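Local coordinates for uncharacterized protein Atu2452 (Agrobacterium tumefaciens, PDB 2R8B) that is of unknown function but probably acts as an alpha/beta-hydrolase, perhaps an esterase of the dienelactone hydrolase family, at residues I182-I193 with E211-G219; V170-F178 with D199-L210. All coordinates share one frame; numbering follows the deposited sequence.

Contact 1: I182-I193 with E211-G219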
# COMPACT_ATOMS: atom_id res chain seq x y z
N ILE A 182 -1.63 1.94 -18.44
CA ILE A 182 -1.41 3.21 -17.77
C ILE A 182 -2.63 4.10 -17.89
O ILE A 182 -3.04 4.45 -18.99
CB ILE A 182 -0.15 3.95 -18.33
CG1 ILE A 182 1.11 3.07 -18.15
CG2 ILE A 182 -0.00 5.36 -17.66
CD1 ILE A 182 1.33 2.57 -16.67
N SER A 183 -3.21 4.46 -16.76
CA SER A 183 -4.28 5.39 -16.79
C SER A 183 -3.88 6.58 -15.92
O SER A 183 -3.12 6.40 -14.96
CB SER A 183 -5.54 4.71 -16.32
OG SER A 183 -6.62 5.26 -17.04
N PRO A 184 -4.33 7.81 -16.27
CA PRO A 184 -3.81 8.96 -15.53
C PRO A 184 -4.35 9.10 -14.10
O PRO A 184 -5.56 8.91 -13.86
CB PRO A 184 -4.24 10.15 -16.39
CG PRO A 184 -5.43 9.67 -17.14
CD PRO A 184 -5.26 8.21 -17.34
N ALA A 185 -3.44 9.40 -13.16
CA ALA A 185 -3.74 9.74 -11.76
C ALA A 185 -3.99 11.24 -11.59
O ALA A 185 -4.01 11.97 -12.56
CB ALA A 185 -2.58 9.33 -10.87
N LYS A 186 -4.15 11.69 -10.35
CA LYS A 186 -4.34 13.12 -10.04
C LYS A 186 -2.97 13.77 -9.92
O LYS A 186 -2.07 13.17 -9.35
CB LYS A 186 -5.14 13.32 -8.73
CG LYS A 186 -6.52 12.62 -8.71
CD LYS A 186 -7.19 12.62 -7.28
CE LYS A 186 -6.16 12.24 -6.18
NZ LYS A 186 -6.68 12.59 -4.86
N PRO A 187 -2.79 14.99 -10.49
CA PRO A 187 -1.47 15.64 -10.55
C PRO A 187 -0.83 15.78 -9.17
O PRO A 187 0.39 15.97 -9.08
CB PRO A 187 -1.79 17.03 -11.09
CG PRO A 187 -2.99 16.82 -11.86
CD PRO A 187 -3.82 15.86 -11.09
N THR A 188 -1.64 15.67 -8.12
CA THR A 188 -1.18 15.83 -6.76
C THR A 188 -0.76 14.50 -6.17
O THR A 188 -0.24 14.45 -5.05
CB THR A 188 -2.29 16.42 -5.87
OG1 THR A 188 -3.45 15.57 -5.96
CG2 THR A 188 -2.61 17.87 -6.27
N ARG A 189 -1.01 13.39 -6.86
CA ARG A 189 -0.59 12.10 -6.31
C ARG A 189 0.88 12.18 -5.99
O ARG A 189 1.65 12.79 -6.73
CB ARG A 189 -0.81 11.00 -7.30
CG ARG A 189 -1.93 10.10 -6.98
CD ARG A 189 -1.34 8.70 -6.95
NE ARG A 189 -0.14 8.52 -7.80
CZ ARG A 189 0.00 7.58 -8.75
NH1 ARG A 189 -1.00 6.72 -8.99
NH2 ARG A 189 1.14 7.47 -9.43
N ARG A 190 1.26 11.61 -4.87
CA ARG A 190 2.66 11.51 -4.53
C ARG A 190 2.90 10.08 -4.15
O ARG A 190 2.19 9.55 -3.26
CB ARG A 190 3.00 12.41 -3.37
CG ARG A 190 3.10 13.86 -3.80
CD ARG A 190 3.34 14.83 -2.68
NE ARG A 190 4.67 14.74 -2.05
CZ ARG A 190 4.88 14.44 -0.75
NH1 ARG A 190 3.86 14.16 0.06
NH2 ARG A 190 6.12 14.42 -0.26
N VAL A 191 3.89 9.45 -4.79
CA VAL A 191 4.33 8.17 -4.30
C VAL A 191 5.81 8.00 -3.94
O VAL A 191 6.72 8.52 -4.62
CB VAL A 191 3.73 6.93 -5.08
CG1 VAL A 191 2.81 7.35 -6.20
CG2 VAL A 191 4.76 5.93 -5.46
N LEU A 192 5.99 7.25 -2.85
CA LEU A 192 7.31 6.86 -2.36
C LEU A 192 7.55 5.36 -2.50
O LEU A 192 6.80 4.56 -1.96
CB LEU A 192 7.45 7.23 -0.88
CG LEU A 192 8.75 6.74 -0.26
CD1 LEU A 192 9.91 7.22 -1.03
CD2 LEU A 192 8.86 7.21 1.13
N ILE A 193 8.60 4.98 -3.21
CA ILE A 193 9.02 3.59 -3.22
C ILE A 193 10.32 3.45 -2.44
O ILE A 193 11.27 4.24 -2.65
CB ILE A 193 9.19 3.08 -4.62
CG1 ILE A 193 7.88 3.30 -5.40
CG2 ILE A 193 9.47 1.59 -4.58
CD1 ILE A 193 8.02 3.34 -6.94
N GLU A 211 8.33 1.95 -10.88
CA GLU A 211 8.65 3.37 -10.80
C GLU A 211 8.26 4.20 -12.00
O GLU A 211 7.57 5.21 -11.86
CB GLU A 211 10.16 3.55 -10.62
CG GLU A 211 10.47 4.74 -9.72
CD GLU A 211 11.71 5.48 -10.11
OE1 GLU A 211 12.76 4.83 -10.37
OE2 GLU A 211 11.63 6.73 -10.13
N GLU A 212 8.74 3.77 -13.16
CA GLU A 212 8.41 4.46 -14.38
C GLU A 212 6.98 4.34 -14.75
O GLU A 212 6.42 5.27 -15.29
CB GLU A 212 9.27 4.00 -15.54
CG GLU A 212 10.52 4.85 -15.71
CD GLU A 212 11.80 4.10 -15.28
OE1 GLU A 212 12.27 4.31 -14.12
OE2 GLU A 212 12.30 3.27 -16.11
N SER A 213 6.36 3.21 -14.44
CA SER A 213 4.95 3.03 -14.73
C SER A 213 4.08 4.02 -13.96
O SER A 213 3.27 4.74 -14.54
CB SER A 213 4.52 1.62 -14.36
OG SER A 213 5.29 0.65 -15.08
N LEU A 214 4.25 4.06 -12.65
CA LEU A 214 3.54 5.03 -11.81
C LEU A 214 3.84 6.47 -12.24
O LEU A 214 2.96 7.34 -12.25
CB LEU A 214 3.94 4.78 -10.34
CG LEU A 214 3.40 3.43 -9.85
CD1 LEU A 214 3.80 3.08 -8.44
CD2 LEU A 214 1.88 3.44 -9.98
N LYS A 215 5.09 6.69 -12.60
CA LYS A 215 5.56 8.00 -12.95
C LYS A 215 4.83 8.47 -14.18
O LYS A 215 4.68 9.67 -14.39
CB LYS A 215 7.06 7.97 -13.18
CG LYS A 215 7.71 9.31 -12.98
CD LYS A 215 9.21 9.21 -13.11
CE LYS A 215 9.87 9.02 -11.75
NZ LYS A 215 11.32 8.76 -11.99
N ALA A 216 4.36 7.53 -14.98
CA ALA A 216 3.68 7.87 -16.24
C ALA A 216 2.19 8.18 -15.99
O ALA A 216 1.54 8.77 -16.83
CB ALA A 216 3.88 6.75 -17.30
N GLN A 217 1.67 7.81 -14.83
CA GLN A 217 0.27 8.08 -14.54
C GLN A 217 0.10 9.52 -14.19
O GLN A 217 -1.01 10.04 -14.25
CB GLN A 217 -0.21 7.27 -13.37
CG GLN A 217 -0.60 5.89 -13.67
CD GLN A 217 -0.94 5.16 -12.42
OE1 GLN A 217 -0.20 5.19 -11.44
NE2 GLN A 217 -2.08 4.51 -12.41
N GLY A 218 1.21 10.16 -13.81
CA GLY A 218 1.21 11.56 -13.35
C GLY A 218 1.57 11.64 -11.87
O GLY A 218 1.81 10.62 -11.23
N GLY A 219 1.61 12.84 -11.31
CA GLY A 219 2.01 13.01 -9.90
C GLY A 219 3.52 12.89 -9.77
O GLY A 219 4.24 12.92 -10.77
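R189 and Q217 carry the polar side of this contact. The guanidinium of R189 directs NH1 to Q217 OE1 at 3.0 Å, with the oxygen in its own plane, while NH2 adds a weak second bond to the same atom. The planes of the two flat groups are turned 63° apart, and NH1 comes to OE1 from above the amide plane. Bends at chi2 and chi3 bring the guanidinium round to this oxygen, and the CB of A185 lies over one of its faces, displaced toward the rim. Beyond CG the Q217 chain is extended, which carries its NE2 to L159 O, outside the two segments.

Among backbone groups, A185 N donates to Q217 O at 2.7 Å, and the CA of P184 makes a CA-H...O contact with the same carbonyl. G218, with positive phi, leads the chain out of the helix, and G219 CA then approaches P187 O at 3.5 Å.

The van der Waals contacts follow the helix. I182 sets CG2 against A216 CB at 4.1 Å and rests CD1 on S213 O, V191 CG2 meets L214 CD1 at 4.2 Å, and I193 CD1 reaches E211 CA at 3.9 Å.

Strand 190-196 and helix 204-217 belong to one beta-alpha-beta unit; their parts 190-193 and 211-217 run antiparallel (174°). Q217 thus ties the helix end to the loop before the strand through main chain and amide, whose dipole probably helps to stabilise the buried guanidinium's charge.

Contact 2: V170-F178 with D199-L210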
# COMPACT_ATOMS: atom_id res chain seq x y z
N VAL A 170 2.90 4.95 0.08
CA VAL A 170 4.27 4.52 0.18
C VAL A 170 4.37 3.04 -0.05
O VAL A 170 3.64 2.25 0.55
CB VAL A 170 5.05 5.08 1.40
CG1 VAL A 170 4.17 5.93 2.28
CG2 VAL A 170 5.78 4.00 2.14
N LEU A 171 5.21 2.66 -1.01
CA LEU A 171 5.37 1.25 -1.33
C LEU A 171 6.68 0.72 -0.78
O LEU A 171 7.75 1.12 -1.21
CB LEU A 171 5.30 1.07 -2.83
CG LEU A 171 4.07 1.69 -3.49
CD1 LEU A 171 4.17 1.56 -4.99
CD2 LEU A 171 2.76 1.08 -3.01
N MSE A 172 6.61 -0.16 0.20
CA MSE A 172 7.84 -0.68 0.77
C MSE A 172 8.19 -2.02 0.18
O MSE A 172 7.53 -3.02 0.43
CB MSE A 172 7.71 -0.68 2.29
CG MSE A 172 7.38 0.72 2.75
SE MSE A 172 7.45 0.90 4.64
CE MSE A 172 9.29 1.59 4.89
N HIS A 173 9.22 -2.04 -0.66
CA HIS A 173 9.65 -3.25 -1.27
C HIS A 173 8.47 -3.85 -2.04
O HIS A 173 8.02 -4.93 -1.69
CB HIS A 173 10.18 -4.22 -0.22
CG HIS A 173 11.39 -3.70 0.50
ND1 HIS A 173 12.67 -4.13 0.23
CD2 HIS A 173 11.51 -2.78 1.49
CE1 HIS A 173 13.53 -3.50 1.00
NE2 HIS A 173 12.85 -2.67 1.78
N PRO A 174 7.95 -3.15 -3.06
CA PRO A 174 6.98 -3.75 -3.96
C PRO A 174 7.62 -4.74 -4.92
O PRO A 174 8.86 -4.72 -5.09
CB PRO A 174 6.51 -2.56 -4.79
CG PRO A 174 7.73 -1.71 -4.85
CD PRO A 174 8.24 -1.76 -3.45
N LEU A 175 6.79 -5.56 -5.55
CA LEU A 175 7.19 -6.52 -6.58
C LEU A 175 6.02 -6.51 -7.54
O LEU A 175 4.96 -7.01 -7.20
CB LEU A 175 7.27 -7.92 -5.98
CG LEU A 175 7.95 -9.08 -6.71
CD1 LEU A 175 7.22 -10.41 -6.41
CD2 LEU A 175 8.12 -8.87 -8.18
N ILE A 176 6.16 -5.90 -8.71
CA ILE A 176 5.09 -6.03 -9.71
C ILE A 176 5.71 -6.61 -10.95
O ILE A 176 6.62 -6.00 -11.51
CB ILE A 176 4.42 -4.67 -10.01
CG1 ILE A 176 3.69 -4.14 -8.77
CG2 ILE A 176 3.47 -4.77 -11.13
CD1 ILE A 176 2.29 -4.63 -8.62
N PRO A 177 5.25 -7.82 -11.35
CA PRO A 177 5.80 -8.69 -12.45
C PRO A 177 5.32 -8.41 -13.86
O PRO A 177 5.96 -8.82 -14.86
CB PRO A 177 5.32 -10.10 -12.06
CG PRO A 177 4.02 -9.83 -11.25
CD PRO A 177 4.11 -8.44 -10.65
N PHE A 178 4.19 -7.73 -13.94
CA PHE A 178 3.52 -7.56 -15.21
C PHE A 178 3.72 -6.10 -15.60
O PHE A 178 4.26 -5.34 -14.83
CB PHE A 178 2.04 -7.93 -15.08
CG PHE A 178 1.30 -7.18 -13.99
CD1 PHE A 178 0.78 -5.92 -14.22
CD2 PHE A 178 1.10 -7.75 -12.75
CE1 PHE A 178 0.11 -5.24 -13.23
CE2 PHE A 178 0.40 -7.07 -11.75
CZ PHE A 178 -0.09 -5.82 -11.99
N ASP A 199 17.67 -7.43 -2.83
CA ASP A 199 16.49 -7.98 -2.28
C ASP A 199 16.17 -9.18 -3.14
O ASP A 199 15.84 -9.06 -4.34
CB ASP A 199 15.45 -6.89 -2.39
CG ASP A 199 14.18 -7.25 -1.75
OD1 ASP A 199 13.92 -8.48 -1.58
OD2 ASP A 199 13.41 -6.30 -1.46
N PRO A 200 16.25 -10.37 -2.54
CA PRO A 200 16.12 -11.53 -3.42
C PRO A 200 14.65 -11.65 -3.88
O PRO A 200 14.34 -12.38 -4.81
CB PRO A 200 16.53 -12.70 -2.52
CG PRO A 200 16.16 -12.26 -1.15
CD PRO A 200 16.33 -10.77 -1.12
N ILE A 201 13.74 -10.92 -3.24
CA ILE A 201 12.35 -11.00 -3.62
C ILE A 201 11.97 -9.92 -4.64
O ILE A 201 10.98 -10.08 -5.38
CB ILE A 201 11.43 -10.98 -2.38
CG1 ILE A 201 11.46 -12.36 -1.70
CG2 ILE A 201 10.01 -10.66 -2.78
CD1 ILE A 201 11.23 -12.33 -0.20
N CYS A 202 12.74 -8.83 -4.69
CA CYS A 202 12.35 -7.69 -5.52
C CYS A 202 13.47 -7.31 -6.41
O CYS A 202 14.38 -6.57 -5.99
CB CYS A 202 11.97 -6.52 -4.65
SG CYS A 202 10.83 -7.03 -3.43
N PRO A 203 13.48 -7.88 -7.62
CA PRO A 203 14.44 -7.56 -8.64
C PRO A 203 14.46 -6.07 -8.87
O PRO A 203 13.43 -5.45 -8.94
CB PRO A 203 13.92 -8.29 -9.89
CG PRO A 203 13.06 -9.38 -9.39
CD PRO A 203 12.54 -8.94 -8.03
N VAL A 204 15.66 -5.52 -8.94
CA VAL A 204 15.92 -4.11 -9.15
C VAL A 204 15.16 -3.58 -10.35
O VAL A 204 14.44 -2.56 -10.28
CB VAL A 204 17.44 -3.88 -9.35
CG1 VAL A 204 17.75 -2.52 -9.94
CG2 VAL A 204 18.15 -4.05 -8.01
N GLN A 205 15.30 -4.29 -11.45
CA GLN A 205 14.69 -3.86 -12.68
C GLN A 205 13.20 -3.81 -12.57
O GLN A 205 12.59 -2.99 -13.22
CB GLN A 205 15.14 -4.78 -13.81
CG GLN A 205 16.58 -4.51 -14.21
CD GLN A 205 16.78 -3.02 -14.62
OE1 GLN A 205 17.84 -2.44 -14.33
NE2 GLN A 205 15.74 -2.39 -15.25
N LEU A 206 12.59 -4.64 -11.72
CA LEU A 206 11.13 -4.58 -11.67
C LEU A 206 10.69 -3.41 -10.84
O LEU A 206 9.67 -2.81 -11.17
CB LEU A 206 10.49 -5.87 -11.18
CG LEU A 206 10.46 -7.02 -12.21
CD1 LEU A 206 9.88 -8.26 -11.52
CD2 LEU A 206 9.72 -6.70 -13.52
N THR A 207 11.44 -3.08 -9.78
CA THR A 207 11.18 -1.85 -9.01
C THR A 207 11.37 -0.62 -9.90
O THR A 207 10.55 0.28 -9.88
CB THR A 207 12.18 -1.68 -7.90
OG1 THR A 207 12.12 -2.79 -7.00
CG2 THR A 207 11.92 -0.43 -7.15
N LYS A 208 12.46 -0.62 -10.66
CA LYS A 208 12.88 0.50 -11.48
C LYS A 208 11.73 0.70 -12.46
O LYS A 208 11.34 1.81 -12.79
CB LYS A 208 14.17 0.10 -12.20
CG LYS A 208 15.28 1.13 -12.43
CD LYS A 208 16.38 1.26 -11.32
CE LYS A 208 17.76 0.57 -11.64
NZ LYS A 208 18.39 0.68 -13.06
N ALA A 209 11.13 -0.41 -12.89
CA ALA A 209 10.08 -0.38 -13.92
C ALA A 209 8.72 -0.01 -13.37
O ALA A 209 7.98 0.74 -13.97
CB ALA A 209 10.00 -1.69 -14.65
N LEU A 210 8.36 -0.55 -12.23
CA LEU A 210 7.15 -0.08 -11.56
C LEU A 210 7.20 1.47 -11.37
O LEU A 210 6.23 2.18 -11.66
CB LEU A 210 7.04 -0.77 -10.22
CG LEU A 210 5.76 -0.43 -9.45
CD1 LEU A 210 4.48 -0.72 -10.29
CD2 LEU A 210 5.75 -1.09 -8.01
O HOH W 1 10.53 -5.10 -7.48
O HOH W 2 7.54 -3.79 -12.28
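H173 donates from ND1 to D199 OD2 at 2.8 Å, an almost straight bond (169°) that lies in the imidazole plane. Ring and carboxylate are turned 57° apart. The D199 carboxylate swings anti to its main-chain nitrogen (chi1 -175°), which carries OD2 to the histidine, while OD1 accepts from I201 N in an Asx turn. H173 NE2 is bonded to E236, and OD2 also takes a bond from H230, so both ends of the pair have second partners.

L210 supplies the apolar centre. With its CG opposite the backbone N, the leucine spreads its two methyls: CD2 lies against P174 CB at 3.6 Å and also meets I176 CG1, whereas CD1 packs on I176 CG1 and CB. L171 CD1 approaches the same CD2 from the strand. One turn earlier in the helix, L206 crosses L175, CD1 to CD2 at 3.8 Å, and its CD2 lies near I176 O. L175 also places CG against I201 O at 3.5 Å.

Two waters fill in between the main chains. One donates to P174 O and P203 O and lies 2.8 Å from T207 OG1; the other links I176 O with L206 O.

D199 fits the acid of a possible Ser-His-Asp triad with S149 and H230, as in alpha/beta-hydrolases. The bonds from H173 and I201 would then fix the rotation of its carboxylate from the second shell, beside a leucine-rich seam that packs the first half of helix 204-217 against the segment after strand 168-172.

From the N terminus the chain runs along strand 168-172 into 173-178, then through 182-193 into strand 190-196, and on through D199 to helix 204-217. Contact 2 closes a loop when 199-210 returns to 170-178; contact 1 closes another when 211-219 comes back to 182-193. The segments alternate, so the two loops cross rather than nest. They divide one helix between them, its first half in contact 2 and its second in contact 1. The neighbouring parallel strands join them directly: L192 O lies 2.6 Å from L171 N, a probable hydrogen bond, and L214 packs on L171. Together the contacts bind helix 204-217 to two adjacent strands of the central sheet.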